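PDB 2IS8: molybdopterin biosynthesis enzyme, MoaB from Thermus thermophilus, which belongs to the MogA/MoaB family and takes part in molybdenum cofactor biosynthesis, where it probably binds molybdopterin or a precursor of it. Local coordinates for the interface of chains A and B. Coordinates in Å, arbitrary orientation; residue numbers count along the deposited sequence, not the author numbering. Chains: chain A/B, Molybdopterin biosynthesis enzyme, MoaB.

Contacts 1 and 2 are neighbouring patches of one A–B interface, the centres of their C-alpha atoms about 10 Å apart. A:Leu74 and B:Val92 belong to both, and helix 146-154 of chain B runs through both, giving B:His148 and B:Ala149 to contact 1 and B:Leu152 and B:Val153 to contact 2. Contact 1 is chiefly greasy packing around the 3-10 helix 109-112 of chain A, whereas contact 2 adds arginines and a direct hydrogen bond. The deposited assembly has three copies, and the two surfaces that meet differ, as suits a ring-like trimer, though the coordinates alone do not prove that this is the form in solution.

Contact 1: the interface of chains A and B. Residues chain A 74, 107-109, 111-112; chain B 92, 94-95, 98, 145, 148-149.
The short 3-10 helix 109-112 of chain A, with A:Thr107 and A:Pro108 leading into it, packs against helix 93-99 of chain B and the junction where 3-10 helix 143-145 passes into helix 146-154. A:Leu112 is the main apolar side chain from the chain A helix. Its CG stands anti to the carbonyl carbon (chi1 -60°), and the two methyls part. CD1 of A:Leu112 lies in plane at the edge of the B:His148 imidazole, 3.6 Å from the ring carbon CD2 of B:His148. The other methyl, CD2 of A:Leu112, touches CB of B:Ala149 at 3.8 Å and also meets B:Leu95. A branched leucine thus serves a ring on one prong and aliphatic groups on the other. The small B:Ala149 lets chain A come close to the helix, and its methyl also receives CD2 of A:Leu74. Tip to tip with A:Leu74 comes B:Val92, CG1 to CD1 at 4.0 Å.

A:Met109 is bent at chi2 (-71°), which brings its flexible thioether to B:His148, SD to CG 3.9 Å. A:Thr107 turns its methyl, not its hydroxyl, to chain B: CG2 is anti to the backbone N and presses tightly on CD1 of B:Leu98, at 3.5 Å. Beta-branched B:Val145 offers a methyl to each neighbour: CG1, anti to the carbonyl carbon (chi1 -57°), lies 3.6 Å from A:Thr107 CG2 and passes A:Met109, while CG2, in the crowded position, meets A:Leu112 CD2.

Polar linkage comes through water 1. Having no side chain, B:Gly94 lets its CA approach the A:Ala111 carbonyl; its backbone N lies 2.8 Å from the oxygen of water 1, which also lies 3.0 Å from O of A:Ala111.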
ATOM      1  N   LEU A  74     -14.036   2.840   7.518  1.00 14.45           N
ATOM      2  CA  LEU A  74     -14.199   4.165   6.935  1.00 15.30           C
ATOM      3  C   LEU A  74     -15.143   5.093   7.688  1.00 19.71           C
ATOM      4  O   LEU A  74     -15.365   6.228   7.259  1.00 22.87           O
ATOM      5  CB  LEU A  74     -14.655   4.030   5.477  1.00 15.83           C
ATOM      6  CG  LEU A  74     -13.538   3.794   4.451  1.00 16.65           C
ATOM      7  CD1 LEU A  74     -12.661   2.640   4.870  1.00 21.16           C
ATOM      8  CD2 LEU A  74     -14.146   3.530   3.086  1.00 17.75           C
ATOM      9  N   THR A 107     -13.934  -9.095  -5.011  1.00 26.29           N
ATOM     10  CA  THR A 107     -13.515  -7.968  -4.180  1.00 24.20           C
ATOM     11  C   THR A 107     -13.958  -8.157  -2.733  1.00 19.31           C
ATOM     12  O   THR A 107     -15.151  -8.238  -2.436  1.00 21.28           O
ATOM     13  CB  THR A 107     -14.087  -6.648  -4.706  1.00 26.61           C
ATOM     14  OG1 THR A 107     -13.673  -6.460  -6.067  1.00 28.32           O
ATOM     15  CG2 THR A 107     -13.584  -5.488  -3.867  1.00 25.18           C
ATOM     16  N   PRO A 108     -12.991  -8.225  -1.805  1.00 20.13           N
ATOM     17  CA  PRO A 108     -13.298  -8.414  -0.387  1.00 18.53           C
ATOM     18  C   PRO A 108     -13.625  -7.129   0.359  1.00 18.53           C
ATOM     19  O   PRO A 108     -13.090  -6.059   0.048  1.00 14.92           O
ATOM     20  CB  PRO A 108     -12.030  -9.072   0.142  1.00 18.85           C
ATOM     21  CG  PRO A 108     -10.969  -8.329  -0.617  1.00 20.80           C
ATOM     22  CD  PRO A 108     -11.535  -8.300  -2.038  1.00 20.04           C
ATOM     23  N   MET A 109     -14.511  -7.240   1.344  1.00 17.23           N
ATOM     24  CA  MET A 109     -14.873  -6.094   2.162  1.00 17.66           C
ATOM     25  C   MET A 109     -13.651  -5.725   2.988  1.00 14.42           C
ATOM     26  O   MET A 109     -13.548  -4.610   3.498  1.00 14.05           O
ATOM     27  CB  MET A 109     -16.034  -6.445   3.095  1.00 18.93           C
ATOM     28  CG  MET A 109     -17.391  -6.512   2.418  1.00 23.00           C
ATOM     29  SD  MET A 109     -17.982  -4.869   1.954  1.00 23.59           S
ATOM     30  CE  MET A 109     -19.223  -5.275   0.724  1.00 30.32           C
ATOM     31  N   ALA A 111     -10.922  -5.029   1.972  1.00 12.83           N
ATOM     32  CA  ALA A 111     -10.210  -3.955   1.295  1.00 11.93           C
ATOM     33  C   ALA A 111     -10.566  -2.615   1.948  1.00 13.20           C
ATOM     34  O   ALA A 111      -9.856  -1.619   1.769  1.00 12.24           O
ATOM     35  CB  ALA A 111     -10.572  -3.934  -0.194  1.00 14.94           C
ATOM     36  N   LEU A 112     -11.661  -2.590   2.702  1.00 11.11           N
ATOM     37  CA  LEU A 112     -12.080  -1.358   3.361  1.00 12.30           C
ATOM     38  C   LEU A 112     -11.461  -1.185   4.741  1.00 15.66           C
ATOM     39  O   LEU A 112     -11.876  -0.316   5.506  1.00 18.98           O
ATOM     40  CB  LEU A 112     -13.601  -1.297   3.472  1.00 13.97           C
ATOM     41  CG  LEU A 112     -14.352  -1.341   2.140  1.00 12.39           C
ATOM     42  CD1 LEU A 112     -15.838  -1.183   2.411  1.00 13.44           C
ATOM     43  CD2 LEU A 112     -13.852  -0.233   1.213  1.00 14.89           C
TER
ATOM     44  N   VAL B  92      -7.443   5.528   2.065  1.00 13.16           N
ATOM     45  CA  VAL B  92      -8.013   4.182   2.082  1.00 14.03           C
ATOM     46  C   VAL B  92      -7.173   3.398   1.076  1.00 13.11           C
ATOM     47  O   VAL B  92      -7.598   3.136  -0.052  1.00 12.61           O
ATOM     48  CB  VAL B  92      -9.500   4.192   1.645  1.00 12.46           C
ATOM     49  CG1 VAL B  92     -10.097   2.795   1.788  1.00 12.93           C
ATOM     50  CG2 VAL B  92     -10.291   5.185   2.489  1.00 14.84           C
ATOM     51  N   GLY B  94      -6.570   0.376   0.621  1.00  9.63           N
ATOM     52  CA  GLY B  94      -7.203  -0.804   0.053  1.00 11.30           C
ATOM     53  C   GLY B  94      -7.888  -0.528  -1.272  1.00 12.26           C
ATOM     54  O   GLY B  94      -7.906  -1.384  -2.161  1.00 13.04           O
ATOM     55  N   LEU B  95      -8.462   0.663  -1.412  1.00 12.36           N
ATOM     56  CA  LEU B  95      -9.139   1.008  -2.658  1.00 12.61           C
ATOM     57  C   LEU B  95      -8.125   1.337  -3.753  1.00 12.42           C
ATOM     58  O   LEU B  95      -8.360   1.063  -4.931  1.00 12.27           O
ATOM     59  CB  LEU B  95     -10.107   2.179  -2.430  1.00 10.76           C
ATOM     60  CG  LEU B  95     -11.336   1.834  -1.577  1.00 10.66           C
ATOM     61  CD1 LEU B  95     -12.189   3.080  -1.342  1.00 13.85           C
ATOM     62  CD2 LEU B  95     -12.156   0.753  -2.286  1.00 13.05           C
ATOM     63  N   LEU B  98      -7.073  -1.912  -5.081  1.00 13.82           N
ATOM     64  CA  LEU B  98      -8.081  -2.489  -5.966  1.00 11.21           C
ATOM     65  C   LEU B  98      -8.017  -1.857  -7.352  1.00 12.01           C
ATOM     66  O   LEU B  98      -8.142  -2.552  -8.361  1.00 13.52           O
ATOM     67  CB  LEU B  98      -9.491  -2.312  -5.389  1.00 11.42           C
ATOM     68  CG  LEU B  98      -9.864  -3.133  -4.151  1.00 12.59           C
ATOM     69  CD1 LEU B  98     -11.319  -2.862  -3.805  1.00 12.59           C
ATOM     70  CD2 LEU B  98      -9.640  -4.622  -4.411  1.00 15.62           C
ATOM     71  N   VAL B 145     -17.611  -3.110  -3.416  1.00 14.00           N
ATOM     72  CA  VAL B 145     -17.546  -2.614  -2.048  1.00 13.27           C
ATOM     73  C   VAL B 145     -17.757  -1.107  -1.979  1.00 13.83           C
ATOM     74  O   VAL B 145     -17.682  -0.522  -0.905  1.00 14.20           O
ATOM     75  CB  VAL B 145     -16.183  -2.943  -1.391  1.00 16.35           C
ATOM     76  CG1 VAL B 145     -15.942  -4.445  -1.419  1.00 17.29           C
ATOM     77  CG2 VAL B 145     -15.050  -2.208  -2.109  1.00 14.90           C
ATOM     78  N   HIS B 148     -20.997   0.053   0.202  1.00 16.55           N
ATOM     79  CA  HIS B 148     -20.730  -0.134   1.626  1.00 16.05           C
ATOM     80  C   HIS B 148     -19.765   0.939   2.123  1.00 17.03           C
ATOM     81  O   HIS B 148     -19.954   1.521   3.195  1.00 17.35           O
ATOM     82  CB  HIS B 148     -20.135  -1.521   1.884  1.00 18.86           C
ATOM     83  CG  HIS B 148     -19.964  -1.841   3.338  1.00 29.51           C
ATOM     84  ND1 HIS B 148     -21.006  -2.285   4.131  1.00 32.86           N
ATOM     85  CD2 HIS B 148     -18.887  -1.757   4.153  1.00 31.58           C
ATOM     86  CE1 HIS B 148     -20.573  -2.460   5.365  1.00 33.24           C
ATOM     87  NE2 HIS B 148     -19.290  -2.146   5.408  1.00 29.76           N
ATOM     88  N   ALA B 149     -18.728   1.196   1.331  1.00 14.53           N
ATOM     89  CA  ALA B 149     -17.734   2.205   1.670  1.00 12.99           C
ATOM     90  C   ALA B 149     -18.392   3.572   1.823  1.00 14.56           C
ATOM     91  O   ALA B 149     -18.140   4.291   2.795  1.00 12.86           O
ATOM     92  CB  ALA B 149     -16.667   2.269   0.585  1.00 14.09           C
TER
HETATM   93  O   HOH W   1      -8.072   0.405   3.012  1.00 12.60           O

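Contact 2: the interface of chains A and B. Residues chain A 74-76, 114; chain B 90, 92, 122, 152-153.
A loop of chain A, residues 74-76, lies against the end of helix 146-154 of chain B, flanked by B:Arg90 and B:Arg122. The side chain of B:Arg90 leaves its strand with CG in the crowded position between the backbone N and carbonyl carbon (chi1 59°). From CB through CG it runs extended to NE, long enough to carry the guanidinium to the chain A loop. CD sits over the centre of one face of the A:Arg114 guanidinium, 3.9 Å from CZ, so a methylene covers the flat cation. The two guanidinium planes are 76° apart, and NE of B:Arg90 is 4.4 Å from NE of A:Arg114, a proximity of like charges that may carry some electrostatic cost. At the tip, NH2 donates to the A:Leu74 carbonyl O at 3.3 Å. The hydrogen bond is long but fairly straight, 160° at the hydrogen, and the oxygen lies in the guanidinium plane, although the donor stands above the carbonyl plane.

CB of A:Leu74 rests on CG2 of B:Val153 at 3.8 Å, the side chains crossing obliquely. A:Pro76, rigid and apolar, sets CG 3.5 Å from NH1 of B:Arg122, crossing it at about a right angle; a weak hydrogen bond from this NH1 to O of B:Val153 may help hold the guanidinium there. The site therefore joins the chain A loop 74-76 to the last turn of helix 146-154, with strand 90-91 of chain B alongside.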
ATOM      1  N   LEU A  74     -14.036   2.840   7.518  1.00 14.45           N
ATOM      2  CA  LEU A  74     -14.199   4.165   6.935  1.00 15.30           C
ATOM      3  C   LEU A  74     -15.143   5.093   7.688  1.00 19.71           C
ATOM      4  O   LEU A  74     -15.365   6.228   7.259  1.00 22.87           O
ATOM      5  CB  LEU A  74     -14.655   4.030   5.477  1.00 15.83           C
ATOM      6  CG  LEU A  74     -13.538   3.794   4.451  1.00 16.65           C
ATOM      7  CD1 LEU A  74     -12.661   2.640   4.870  1.00 21.16           C
ATOM      8  CD2 LEU A  74     -14.146   3.530   3.086  1.00 17.75           C
ATOM      9  N   ALA A  75     -15.697   4.617   8.800  1.00 19.12           N
ATOM     10  CA  ALA A  75     -16.591   5.433   9.620  1.00 20.78           C
ATOM     11  C   ALA A  75     -15.764   6.550  10.255  1.00 21.20           C
ATOM     12  O   ALA A  75     -14.583   6.369  10.554  1.00 21.29           O
ATOM     13  CB  ALA A  75     -17.245   4.583  10.696  1.00 18.84           C
ATOM     14  N   PRO A  76     -16.374   7.725  10.465  1.00 22.45           N
ATOM     15  CA  PRO A  76     -15.670   8.862  11.062  1.00 23.60           C
ATOM     16  C   PRO A  76     -14.962   8.576  12.391  1.00 18.98           C
ATOM     17  O   PRO A  76     -13.896   9.131  12.659  1.00 21.97           O
ATOM     18  CB  PRO A  76     -16.773   9.907  11.202  1.00 26.02           C
ATOM     19  CG  PRO A  76     -17.645   9.612  10.014  1.00 24.87           C
ATOM     20  CD  PRO A  76     -17.740   8.105  10.059  1.00 23.62           C
ATOM     21  N   ARG A 114      -8.409   0.032   6.976  1.00 12.09           N
ATOM     22  CA  ARG A 114      -7.262   0.922   6.878  1.00 12.61           C
ATOM     23  C   ARG A 114      -6.191   0.539   7.894  1.00 12.17           C
ATOM     24  O   ARG A 114      -5.235   1.278   8.107  1.00 12.28           O
ATOM     25  CB  ARG A 114      -7.703   2.368   7.116  1.00 10.45           C
ATOM     26  CG  ARG A 114      -8.782   2.844   6.159  1.00 12.54           C
ATOM     27  CD  ARG A 114      -9.186   4.279   6.455  1.00 15.59           C
ATOM     28  NE  ARG A 114      -9.611   4.458   7.842  1.00 14.82           N
ATOM     29  CZ  ARG A 114      -8.862   5.028   8.783  1.00 19.01           C
ATOM     30  NH1 ARG A 114      -7.649   5.473   8.491  1.00 20.60           N
ATOM     31  NH2 ARG A 114      -9.330   5.165  10.013  1.00 24.16           N
TER
ATOM     32  N   ARG B  90      -7.695  11.455   5.475  1.00 20.14           N
ATOM     33  CA  ARG B  90      -7.165  10.108   5.667  1.00 19.93           C
ATOM     34  C   ARG B  90      -7.291   9.319   4.368  1.00 19.65           C
ATOM     35  O   ARG B  90      -8.158   9.605   3.543  1.00 17.06           O
ATOM     36  CB  ARG B  90      -7.909   9.388   6.800  1.00 22.24           C
ATOM     37  CG  ARG B  90      -9.408   9.227   6.595  1.00 24.96           C
ATOM     38  CD  ARG B  90     -10.062   8.604   7.830  1.00 29.90           C
ATOM     39  NE  ARG B  90     -11.499   8.384   7.660  1.00 33.68           N
ATOM     40  CZ  ARG B  90     -12.412   9.352   7.601  1.00 35.85           C
ATOM     41  NH1 ARG B  90     -12.042  10.624   7.700  1.00 30.62           N
ATOM     42  NH2 ARG B  90     -13.697   9.050   7.445  1.00 32.93           N
ATOM     43  N   VAL B  92      -7.443   5.528   2.065  1.00 13.16           N
ATOM     44  CA  VAL B  92      -8.013   4.182   2.082  1.00 14.03           C
ATOM     45  C   VAL B  92      -7.173   3.398   1.076  1.00 13.11           C
ATOM     46  O   VAL B  92      -7.598   3.136  -0.052  1.00 12.61           O
ATOM     47  CB  VAL B  92      -9.500   4.192   1.645  1.00 12.46           C
ATOM     48  CG1 VAL B  92     -10.097   2.795   1.788  1.00 12.93           C
ATOM     49  CG2 VAL B  92     -10.291   5.185   2.489  1.00 14.84           C
ATOM     50  N   ARG B 122     -16.897  14.315   4.448  1.00 17.53           N
ATOM     51  CA  ARG B 122     -17.763  13.159   4.259  1.00 18.12           C
ATOM     52  C   ARG B 122     -17.825  12.790   2.779  1.00 14.86           C
ATOM     53  O   ARG B 122     -18.859  12.353   2.277  1.00 17.92           O
ATOM     54  CB  ARG B 122     -19.170  13.435   4.795  1.00 23.35           C
ATOM     55  CG  ARG B 122     -19.253  13.358   6.317  1.00 28.11           C
ATOM     56  CD  ARG B 122     -20.678  13.514   6.813  1.00 36.42           C
ATOM     57  NE  ARG B 122     -20.792  13.227   8.241  1.00 42.72           N
ATOM     58  CZ  ARG B 122     -20.558  12.037   8.789  1.00 44.15           C
ATOM     59  NH1 ARG B 122     -20.192  11.011   8.030  1.00 39.94           N
ATOM     60  NH2 ARG B 122     -20.691  11.872  10.096  1.00 43.84           N
ATOM     61  N   LEU B 152     -20.568   4.184   5.002  1.00 17.68           N
ATOM     62  CA  LEU B 152     -19.764   4.457   6.190  1.00 19.91           C
ATOM     63  C   LEU B 152     -19.183   5.871   6.197  1.00 20.41           C
ATOM     64  O   LEU B 152     -19.191   6.553   7.222  1.00 20.23           O
ATOM     65  CB  LEU B 152     -18.629   3.436   6.297  1.00 21.80           C
ATOM     66  CG  LEU B 152     -19.056   1.992   6.581  1.00 22.60           C
ATOM     67  CD1 LEU B 152     -17.832   1.085   6.598  1.00 24.21           C
ATOM     68  CD2 LEU B 152     -19.795   1.926   7.917  1.00 23.34           C
ATOM     69  N   VAL B 153     -18.684   6.313   5.052  1.00 17.94           N
ATOM     70  CA  VAL B 153     -18.100   7.645   4.942  1.00 16.87           C
ATOM     71  C   VAL B 153     -19.131   8.757   5.059  1.00 18.85           C
ATOM     72  O   VAL B 153     -18.905   9.764   5.737  1.00 21.50           O
ATOM     73  CB  VAL B 153     -17.377   7.817   3.587  1.00 15.92           C
ATOM     74  CG1 VAL B 153     -16.993   9.276   3.371  1.00 16.49           C
ATOM     75  CG2 VAL B 153     -16.151   6.934   3.542  1.00 12.51           C
TER